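Local coordinates for protein deoxyribodipyrimidine photo-lyase (Oryza sativa Japonica Group, PDB 3UMV) that uses light and its FAD cofactor to split cyclobutane pyrimidine dimers in ultraviolet-damaged DNA back into separate pyrimidines, at residues A71-L76 / A119-L124; P110-T115 / V210-E215. One frame throughout, in Å; residues are numbered along the deposited sequence.

Interaction 1: A71-L76 / A119-L124; sequences AVAFAL and AEIPAL. With URE (urea), chain M.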
ATOM      1  N   ALA A  71      -7.504 -21.837  -9.484  1.00 22.43           N
ATOM      2  CA  ALA A  71      -6.810 -20.930 -10.395  1.00 20.19           C
ATOM      3  C   ALA A  71      -6.648 -19.546  -9.774  1.00 20.53           C
ATOM      4  O   ALA A  71      -7.447 -19.150  -8.924  1.00 20.95           O
ATOM      5  CB  ALA A  71      -7.550 -20.810 -11.703  1.00 19.30           C
ATOM      6  N   VAL A  72      -5.605 -18.831 -10.193  1.00 18.83           N
ATOM      7  CA  VAL A  72      -5.402 -17.436  -9.800  1.00 16.63           C
ATOM      8  C   VAL A  72      -5.629 -16.560 -11.029  1.00 17.37           C
ATOM      9  O   VAL A  72      -5.220 -16.916 -12.142  1.00 20.28           O
ATOM     10  CB  VAL A  72      -3.968 -17.192  -9.266  1.00 20.35           C
ATOM     11  CG1 VAL A  72      -3.760 -15.712  -8.965  1.00 19.07           C
ATOM     12  CG2 VAL A  72      -3.692 -18.055  -8.041  1.00 21.04           C
ATOM     13  N   ALA A  73      -6.301 -15.429 -10.841  1.00 13.94           N
ATOM     14  CA  ALA A  73      -6.512 -14.474 -11.924  1.00 16.73           C
ATOM     15  C   ALA A  73      -6.139 -13.073 -11.470  1.00 17.36           C
ATOM     16  O   ALA A  73      -6.468 -12.677 -10.356  1.00 16.89           O
ATOM     17  CB  ALA A  73      -7.972 -14.508 -12.403  1.00 18.11           C
ATOM     18  N   PHE A  74      -5.429 -12.334 -12.322  1.00 15.30           N
ATOM     19  CA  PHE A  74      -5.073 -10.950 -12.018  1.00 14.61           C
ATOM     20  C   PHE A  74      -5.583 -10.039 -13.120  1.00 12.47           C
ATOM     21  O   PHE A  74      -5.326 -10.286 -14.305  1.00 19.16           O
ATOM     22  CB  PHE A  74      -3.560 -10.781 -11.894  1.00 18.17           C
ATOM     23  CG  PHE A  74      -3.151  -9.401 -11.480  1.00 16.08           C
ATOM     24  CD1 PHE A  74      -2.966  -9.101 -10.136  1.00 17.08           C
ATOM     25  CD2 PHE A  74      -2.988  -8.391 -12.417  1.00 15.85           C
ATOM     26  CE1 PHE A  74      -2.609  -7.825  -9.745  1.00 18.23           C
ATOM     27  CE2 PHE A  74      -2.627  -7.111 -12.031  1.00 17.73           C
ATOM     28  CZ  PHE A  74      -2.435  -6.822 -10.697  1.00 19.89           C
ATOM     29  N   ALA A  75      -6.308  -8.990 -12.754  1.00 13.97           N
ATOM     30  CA  ALA A  75      -6.754  -8.007 -13.752  1.00 22.14           C
ATOM     31  C   ALA A  75      -5.984  -6.703 -13.624  1.00 19.95           C
ATOM     32  O   ALA A  75      -6.024  -6.051 -12.579  1.00 18.97           O
ATOM     33  CB  ALA A  75      -8.253  -7.743 -13.624  1.00 22.51           C
ATOM     34  N   LEU A  76      -5.267  -6.327 -14.681  1.00 18.66           N
ATOM     35  CA  LEU A  76      -4.634  -5.015 -14.742  1.00 19.22           C
ATOM     36  C   LEU A  76      -5.660  -3.977 -15.208  1.00 19.67           C
ATOM     37  O   LEU A  76      -6.268  -4.149 -16.260  1.00 25.07           O
ATOM     38  CB  LEU A  76      -3.459  -5.040 -15.719  1.00 20.61           C
ATOM     39  CG  LEU A  76      -2.624  -3.753 -15.738  1.00 20.94           C
ATOM     40  CD1 LEU A  76      -1.857  -3.591 -14.409  1.00 20.50           C
ATOM     41  CD2 LEU A  76      -1.668  -3.723 -16.924  1.00 21.03           C
ATOM     42  N   ALA A 119     -13.658  -6.538 -15.726  1.00 28.79           N
ATOM     43  CA  ALA A 119     -14.805  -7.202 -16.361  1.00 29.89           C
ATOM     44  C   ALA A 119     -14.445  -8.587 -16.913  1.00 28.07           C
ATOM     45  O   ALA A 119     -15.315  -9.438 -17.117  1.00 32.45           O
ATOM     46  CB  ALA A 119     -15.397  -6.323 -17.457  1.00 29.65           C
ATOM     47  N   GLU A 120     -13.159  -8.808 -17.154  1.00 30.79           N
ATOM     48  CA  GLU A 120     -12.679 -10.103 -17.620  1.00 31.59           C
ATOM     49  C   GLU A 120     -12.786 -11.177 -16.530  1.00 26.63           C
ATOM     50  O   GLU A 120     -12.818 -12.373 -16.824  1.00 27.22           O
ATOM     51  CB  GLU A 120     -11.244  -9.974 -18.137  1.00 38.46           C
ATOM     52  CG  GLU A 120     -11.153  -9.181 -19.440  1.00 47.29           C
ATOM     53  CD  GLU A 120      -9.726  -8.855 -19.853  1.00 56.72           C
ATOM     54  OE1 GLU A 120      -9.043  -8.121 -19.106  1.00 60.88           O
ATOM     55  OE2 GLU A 120      -9.286  -9.326 -20.926  1.00 58.20           O
ATOM     56  N   ILE A 121     -12.849 -10.743 -15.273  1.00 19.46           N
ATOM     57  CA  ILE A 121     -12.899 -11.654 -14.127  1.00 19.96           C
ATOM     58  C   ILE A 121     -14.220 -12.435 -14.116  1.00 23.77           C
ATOM     59  O   ILE A 121     -14.219 -13.672 -14.101  1.00 24.66           O
ATOM     60  CB  ILE A 121     -12.684 -10.890 -12.798  1.00 21.57           C
ATOM     61  CG1 ILE A 121     -11.272 -10.297 -12.756  1.00 24.55           C
ATOM     62  CG2 ILE A 121     -12.948 -11.784 -11.579  1.00 20.41           C
ATOM     63  CD1 ILE A 121     -10.163 -11.339 -12.720  1.00 25.03           C
ATOM     64  N   PRO A 122     -15.357 -11.726 -14.140  1.00 28.19           N
ATOM     65  CA  PRO A 122     -16.609 -12.485 -14.193  1.00 28.89           C
ATOM     66  C   PRO A 122     -16.738 -13.305 -15.477  1.00 27.14           C
ATOM     67  O   PRO A 122     -17.322 -14.397 -15.465  1.00 25.28           O
ATOM     68  CB  PRO A 122     -17.688 -11.395 -14.128  1.00 30.60           C
ATOM     69  CG  PRO A 122     -16.999 -10.122 -14.435  1.00 26.52           C
ATOM     70  CD  PRO A 122     -15.596 -10.289 -13.929  1.00 28.49           C
ATOM     71  N   ALA A 123     -16.205 -12.783 -16.575  1.00 26.95           N
ATOM     72  CA  ALA A 123     -16.222 -13.526 -17.825  1.00 27.98           C
ATOM     73  C   ALA A 123     -15.534 -14.877 -17.645  1.00 27.11           C
ATOM     74  O   ALA A 123     -16.060 -15.906 -18.069  1.00 25.19           O
ATOM     75  CB  ALA A 123     -15.557 -12.726 -18.934  1.00 28.90           C
ATOM     76  N   LEU A 124     -14.357 -14.868 -17.019  1.00 25.72           N
ATOM     77  CA  LEU A 124     -13.615 -16.104 -16.790  1.00 26.68           C
ATOM     78  C   LEU A 124     -14.384 -17.049 -15.870  1.00 24.04           C
ATOM     79  O   LEU A 124     -14.514 -18.240 -16.150  1.00 26.50           O
ATOM     80  CB  LEU A 124     -12.229 -15.822 -16.211  1.00 25.57           C
ATOM     81  CG  LEU A 124     -11.472 -17.083 -15.790  1.00 23.77           C
ATOM     82  CD1 LEU A 124     -10.941 -17.806 -17.009  1.00 20.04           C
ATOM     83  CD2 LEU A 124     -10.324 -16.743 -14.852  1.00 24.84           C
TER
HETATM   84  C   URE M 904      -3.950  -2.995 -11.123  1.00 21.71           C
HETATM   85  O   URE M 904      -4.650  -3.899 -10.659  1.00 24.09           O
HETATM   86  N1  URE M 904      -4.157  -2.573 -12.343  1.00 18.35           N
HETATM   87  N2  URE M 904      -3.015  -2.420 -10.403  1.00 22.69           N

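Interaction 2: P110-T115 / V210-E215; sequences PFFLFT and VPWDRE. With URE (urea), chain N.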
ATOM      1  N   PRO A 110      -2.310 -22.439 -12.175  1.00 22.68           N
ATOM      2  CA  PRO A 110      -2.681 -21.638 -13.345  1.00 22.85           C
ATOM      3  C   PRO A 110      -2.801 -20.166 -12.979  1.00 25.55           C
ATOM      4  O   PRO A 110      -3.464 -19.842 -11.997  1.00 25.19           O
ATOM      5  CB  PRO A 110      -4.062 -22.189 -13.722  1.00 24.83           C
ATOM      6  CG  PRO A 110      -4.140 -23.522 -13.074  1.00 24.58           C
ATOM      7  CD  PRO A 110      -3.361 -23.405 -11.812  1.00 25.71           C
ATOM      8  N   PHE A 111      -2.170 -19.290 -13.757  1.00 21.08           N
ATOM      9  CA  PHE A 111      -2.243 -17.853 -13.500  1.00 20.88           C
ATOM     10  C   PHE A 111      -2.815 -17.167 -14.733  1.00 19.47           C
ATOM     11  O   PHE A 111      -2.168 -17.123 -15.775  1.00 22.30           O
ATOM     12  CB  PHE A 111      -0.850 -17.298 -13.168  1.00 18.12           C
ATOM     13  CG  PHE A 111      -0.815 -15.808 -12.901  1.00 19.04           C
ATOM     14  CD1 PHE A 111      -1.253 -15.287 -11.691  1.00 18.69           C
ATOM     15  CD2 PHE A 111      -0.315 -14.936 -13.855  1.00 23.39           C
ATOM     16  CE1 PHE A 111      -1.200 -13.904 -11.443  1.00 19.07           C
ATOM     17  CE2 PHE A 111      -0.267 -13.566 -13.616  1.00 19.93           C
ATOM     18  CZ  PHE A 111      -0.712 -13.053 -12.403  1.00 17.91           C
ATOM     19  N   PHE A 112      -4.031 -16.635 -14.610  1.00 19.97           N
ATOM     20  CA  PHE A 112      -4.664 -15.889 -15.694  1.00 21.81           C
ATOM     21  C   PHE A 112      -4.360 -14.394 -15.581  1.00 21.86           C
ATOM     22  O   PHE A 112      -4.681 -13.766 -14.574  1.00 26.46           O
ATOM     23  CB  PHE A 112      -6.181 -16.077 -15.660  1.00 18.18           C
ATOM     24  CG  PHE A 112      -6.630 -17.474 -15.996  1.00 22.43           C
ATOM     25  CD1 PHE A 112      -6.992 -17.809 -17.288  1.00 23.36           C
ATOM     26  CD2 PHE A 112      -6.692 -18.447 -15.015  1.00 23.68           C
ATOM     27  CE1 PHE A 112      -7.410 -19.098 -17.600  1.00 23.87           C
ATOM     28  CE2 PHE A 112      -7.109 -19.747 -15.319  1.00 23.10           C
ATOM     29  CZ  PHE A 112      -7.468 -20.070 -16.613  1.00 22.22           C
ATOM     30  N   LEU A 113      -3.741 -13.835 -16.617  1.00 21.07           N
ATOM     31  CA  LEU A 113      -3.472 -12.404 -16.672  1.00 22.29           C
ATOM     32  C   LEU A 113      -4.413 -11.710 -17.645  1.00 23.33           C
ATOM     33  O   LEU A 113      -4.450 -12.047 -18.829  1.00 27.62           O
ATOM     34  CB  LEU A 113      -2.027 -12.141 -17.089  1.00 21.30           C
ATOM     35  CG  LEU A 113      -1.697 -10.647 -17.107  1.00 24.69           C
ATOM     36  CD1 LEU A 113      -1.878 -10.055 -15.729  1.00 24.75           C
ATOM     37  CD2 LEU A 113      -0.279 -10.406 -17.616  1.00 28.63           C
ATOM     38  N   PHE A 114      -5.164 -10.732 -17.142  1.00 19.77           N
ATOM     39  CA  PHE A 114      -6.119  -9.986 -17.962  1.00 21.63           C
ATOM     40  C   PHE A 114      -5.731  -8.508 -18.028  1.00 23.51           C
ATOM     41  O   PHE A 114      -5.654  -7.833 -16.998  1.00 21.97           O
ATOM     42  CB  PHE A 114      -7.530 -10.128 -17.385  1.00 21.53           C
ATOM     43  CG  PHE A 114      -8.072 -11.537 -17.434  1.00 24.05           C
ATOM     44  CD1 PHE A 114      -8.393 -12.216 -16.268  1.00 19.51           C
ATOM     45  CD2 PHE A 114      -8.258 -12.179 -18.644  1.00 27.28           C
ATOM     46  CE1 PHE A 114      -8.904 -13.508 -16.313  1.00 21.07           C
ATOM     47  CE2 PHE A 114      -8.760 -13.474 -18.698  1.00 27.59           C
ATOM     48  CZ  PHE A 114      -9.079 -14.142 -17.534  1.00 26.13           C
ATOM     49  N   THR A 115      -5.473  -7.997 -19.228  1.00 24.22           N
ATOM     50  CA  THR A 115      -5.071  -6.599 -19.347  1.00 29.93           C
ATOM     51  C   THR A 115      -6.194  -5.660 -19.814  1.00 34.59           C
ATOM     52  O   THR A 115      -5.978  -4.461 -20.002  1.00 35.06           O
ATOM     53  CB  THR A 115      -3.808  -6.442 -20.221  1.00 30.57           C
ATOM     54  OG1 THR A 115      -3.987  -7.125 -21.467  1.00 37.03           O
ATOM     55  CG2 THR A 115      -2.612  -7.043 -19.500  1.00 29.55           C
ATOM     56  N   VAL A 210      -6.659 -30.865  -6.621  1.00 32.44           N
ATOM     57  CA  VAL A 210      -6.604 -31.701  -7.817  1.00 33.86           C
ATOM     58  C   VAL A 210      -6.016 -30.890  -8.967  1.00 33.82           C
ATOM     59  O   VAL A 210      -6.134 -29.668  -8.989  1.00 30.67           O
ATOM     60  CB  VAL A 210      -7.993 -32.265  -8.205  1.00 34.57           C
ATOM     61  CG1 VAL A 210      -8.600 -33.035  -7.042  1.00 34.27           C
ATOM     62  CG2 VAL A 210      -8.926 -31.156  -8.653  1.00 34.81           C
ATOM     63  N   PRO A 211      -5.369 -31.565  -9.926  1.00 33.52           N
ATOM     64  CA  PRO A 211      -4.715 -30.831 -11.011  1.00 35.22           C
ATOM     65  C   PRO A 211      -5.700 -30.044 -11.870  1.00 36.23           C
ATOM     66  O   PRO A 211      -6.887 -30.374 -11.939  1.00 36.99           O
ATOM     67  CB  PRO A 211      -4.052 -31.939 -11.837  1.00 37.37           C
ATOM     68  CG  PRO A 211      -4.787 -33.179 -11.473  1.00 37.94           C
ATOM     69  CD  PRO A 211      -5.181 -33.019 -10.047  1.00 34.56           C
ATOM     70  N   TRP A 212      -5.196 -29.011 -12.534  1.00 31.86           N
ATOM     71  CA  TRP A 212      -6.037 -28.177 -13.374  1.00 30.65           C
ATOM     72  C   TRP A 212      -6.264 -28.811 -14.733  1.00 38.68           C
ATOM     73  O   TRP A 212      -5.315 -29.114 -15.460  1.00 42.81           O
ATOM     74  CB  TRP A 212      -5.418 -26.793 -13.542  1.00 28.38           C
ATOM     75  CG  TRP A 212      -6.270 -25.859 -14.327  1.00 25.17           C
ATOM     76  CD1 TRP A 212      -6.216 -25.635 -15.669  1.00 20.97           C
ATOM     77  CD2 TRP A 212      -7.307 -25.011 -13.818  1.00 23.04           C
ATOM     78  NE1 TRP A 212      -7.154 -24.697 -16.033  1.00 25.04           N
ATOM     79  CE2 TRP A 212      -7.835 -24.294 -14.912  1.00 24.08           C
ATOM     80  CE3 TRP A 212      -7.841 -24.788 -12.547  1.00 25.98           C
ATOM     81  CZ2 TRP A 212      -8.874 -23.378 -14.775  1.00 23.87           C
ATOM     82  CZ3 TRP A 212      -8.864 -23.866 -12.408  1.00 27.45           C
ATOM     83  CH2 TRP A 212      -9.371 -23.174 -13.516  1.00 25.32           C
ATOM     84  N   ASP A 213      -7.531 -28.997 -15.077  1.00 39.04           N
ATOM     85  CA  ASP A 213      -7.887 -29.654 -16.324  1.00 40.93           C
ATOM     86  C   ASP A 213      -8.903 -28.838 -17.121  1.00 39.48           C
ATOM     87  O   ASP A 213      -9.612 -29.377 -17.968  1.00 39.96           O
ATOM     88  CB  ASP A 213      -8.454 -31.044 -16.028  1.00 46.50           C
ATOM     89  CG  ASP A 213      -9.821 -30.990 -15.361  1.00 51.09           C
ATOM     90  OD1 ASP A 213     -10.642 -31.894 -15.628  1.00 57.60           O
ATOM     91  OD2 ASP A 213     -10.083 -30.049 -14.581  1.00 45.77           O
ATOM     92  N   ARG A 214      -8.981 -27.540 -16.845  1.00 34.44           N
ATOM     93  CA  ARG A 214      -9.941 -26.689 -17.540  1.00 37.66           C
ATOM     94  C   ARG A 214      -9.236 -25.802 -18.564  1.00 40.21           C
ATOM     95  O   ARG A 214      -8.139 -26.119 -19.025  1.00 38.20           O
ATOM     96  CB  ARG A 214     -10.725 -25.828 -16.546  1.00 38.23           C
ATOM     97  CG  ARG A 214     -11.393 -26.603 -15.422  1.00 37.70           C
ATOM     98  CD  ARG A 214     -12.374 -27.647 -15.943  1.00 42.87           C
ATOM     99  NE  ARG A 214     -12.921 -28.449 -14.850  1.00 43.49           N
ATOM    100  CZ  ARG A 214     -13.999 -28.116 -14.148  1.00 38.94           C
ATOM    101  NH1 ARG A 214     -14.656 -26.998 -14.429  1.00 35.28           N
ATOM    102  NH2 ARG A 214     -14.422 -28.902 -13.167  1.00 41.40           N
ATOM    103  N   GLU A 215      -9.876 -24.689 -18.909  1.00 43.90           N
ATOM    104  CA  GLU A 215      -9.295 -23.721 -19.831  1.00 43.61           C
ATOM    105  C   GLU A 215      -7.910 -23.302 -19.350  1.00 36.82           C
ATOM    106  O   GLU A 215      -7.722 -22.959 -18.182  1.00 32.14           O
ATOM    107  CB  GLU A 215     -10.202 -22.493 -19.965  1.00 47.41           C
ATOM    108  CG  GLU A 215      -9.519 -21.276 -20.585  1.00 48.10           C
ATOM    109  CD  GLU A 215     -10.462 -20.097 -20.783  1.00 48.19           C
ATOM    110  OE1 GLU A 215     -10.026 -18.943 -20.575  1.00 46.75           O
ATOM    111  OE2 GLU A 215     -11.633 -20.321 -21.154  1.00 49.86           O
TER
HETATM  112  C   URE N 905      -6.333 -15.363 -20.455  1.00 33.24           C
HETATM  113  O   URE N 905      -5.419 -15.991 -19.949  1.00 28.10           O
HETATM  114  N1  URE N 905      -6.265 -14.059 -20.523  1.00 33.15           N
HETATM  115  N2  URE N 905      -7.384 -15.993 -20.918  1.00 34.60           N

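Interaction 1: A71-L76 / A119-L124
In the alpha/beta domain of this class II photolyase, helix 120-127 lies over one face of the central sheet, and Ala73 and Ala75 of strand 70-75 meet Ile121 and Leu124 there. The strand segment 71-75 and the helix segment 120-124 run nearly antiparallel, 153° between their directions, with their axes 9.4 Å apart at the closest point. The strand offers two methyl groups of the same face: alternation of the chain turns CB of Ala73 and Ala75 to the helix, while Val72 and Phe74 point to the other face. Ile121 brings its longer branch to both. Its CG1 stands beside the backbone N and anti to the carbonyl carbon (chi1 -65°), which carries the ethyl arm to the strand although the CB bond itself does not aim there. CD1 of that arm ends 3.9 Å from Ala73 CB, and CG1 lies 4.0 Å from Ala75 CB. One turn further along, Leu124 adds one methyl of its fork, CD2, which sits 4.1 Å from the same Ala73 CB; the methyl of Ala73 is thus met by two branched side chains. All four residues are buried, and the contact is purely apolar. Inside the helix, Leu124 N is hydrogen-bonded to Glu120 O at 2.9 Å. The Ile121 side chain also touches Trp43 and so reaches strand 40-44 as well as strand 70-75. Past the C-terminal end of the strand, Phe74 and Leu76 help line a urea pocket, with Leu76 CD1 3.3 Å from urea N1. Helix 120-127 connects strand 111-114 to the parallel strand 132-135 and so packs across the intervening strands 70-75 and 40-44, the beta-alpha-beta crossover of the Rossmann-like photolyase/cryptochrome domain.

Interaction 2: P110-T115 / V210-E215
Pro110 puts its CG over one face of the Trp212 indole, offset toward the rim, the two side chains crossing obliquely; CG lies 3.7 Å from the centroid of the five-membered ring and 27° off its normal, a CH-pi contact. The nearest indole atom is CG, 3.4 Å from Pro110 CG. The opposite face carries CB of Arg214, so the indole is sandwiched between two aliphatic groups. At its pyrrole edge NE1 donates to Glu215 O at 2.8 Å, nearly in the ring plane but above the plane of the carbonyl. The bond ties the indole to the backbone three residues on and helps to fix its rotation. Phe112 enters with its far edge. CG anti to the carbonyl carbon (chi1 -68°) sends CZ out to the loop, where it lies 4.0 Å from Trp212 CZ2 and 3.3 Å from Glu215 O, both near the plane of the phenyl ring. Glu215 OE1 lies 4.0 Å from Phe112 CE1, carboxylate and ring planes 64° apart, and OE2 forms a salt bridge with Arg127 NE. A urea molecule donates N1 to Leu113 O at 3.2 Å and is also hydrogen-bonded to Glu218 N. Chemically, aromatic and aliphatic surfaces join strand to loop, while Trp212 NE1 pairs with Glu215 O and the Glu215 carboxylate with Arg127; the Glu215 carbonyl probably gains weak electrostatic support from the phenyl C-H edge.

How the interactions relate
The two interactions share the edge of one sheet. Strands 70-75 and 111-114 are parallel neighbours, joined by probable hydrogen bonds from Phe112 N to Val72 O and from Phe74 N to Phe112 O, both 2.8 Å, and the centres of the contacts are about 10 Å apart. Helix 120-127, which follows strand 111-114, packs in interaction 1 and also meets interaction 2, since Leu124 touches Phe112, Phe114 and Glu215. Ala71 CB lies 3.4 Å from Trp212 CZ3, bringing the loop 210-215 against the start of segment 71-76. A urea lies by segment 71-76 and another by interaction 2, the latter about 6 Å from the side chain of Leu124; both contacts lie away from the annotated FAD-binding and electron-transfer sites.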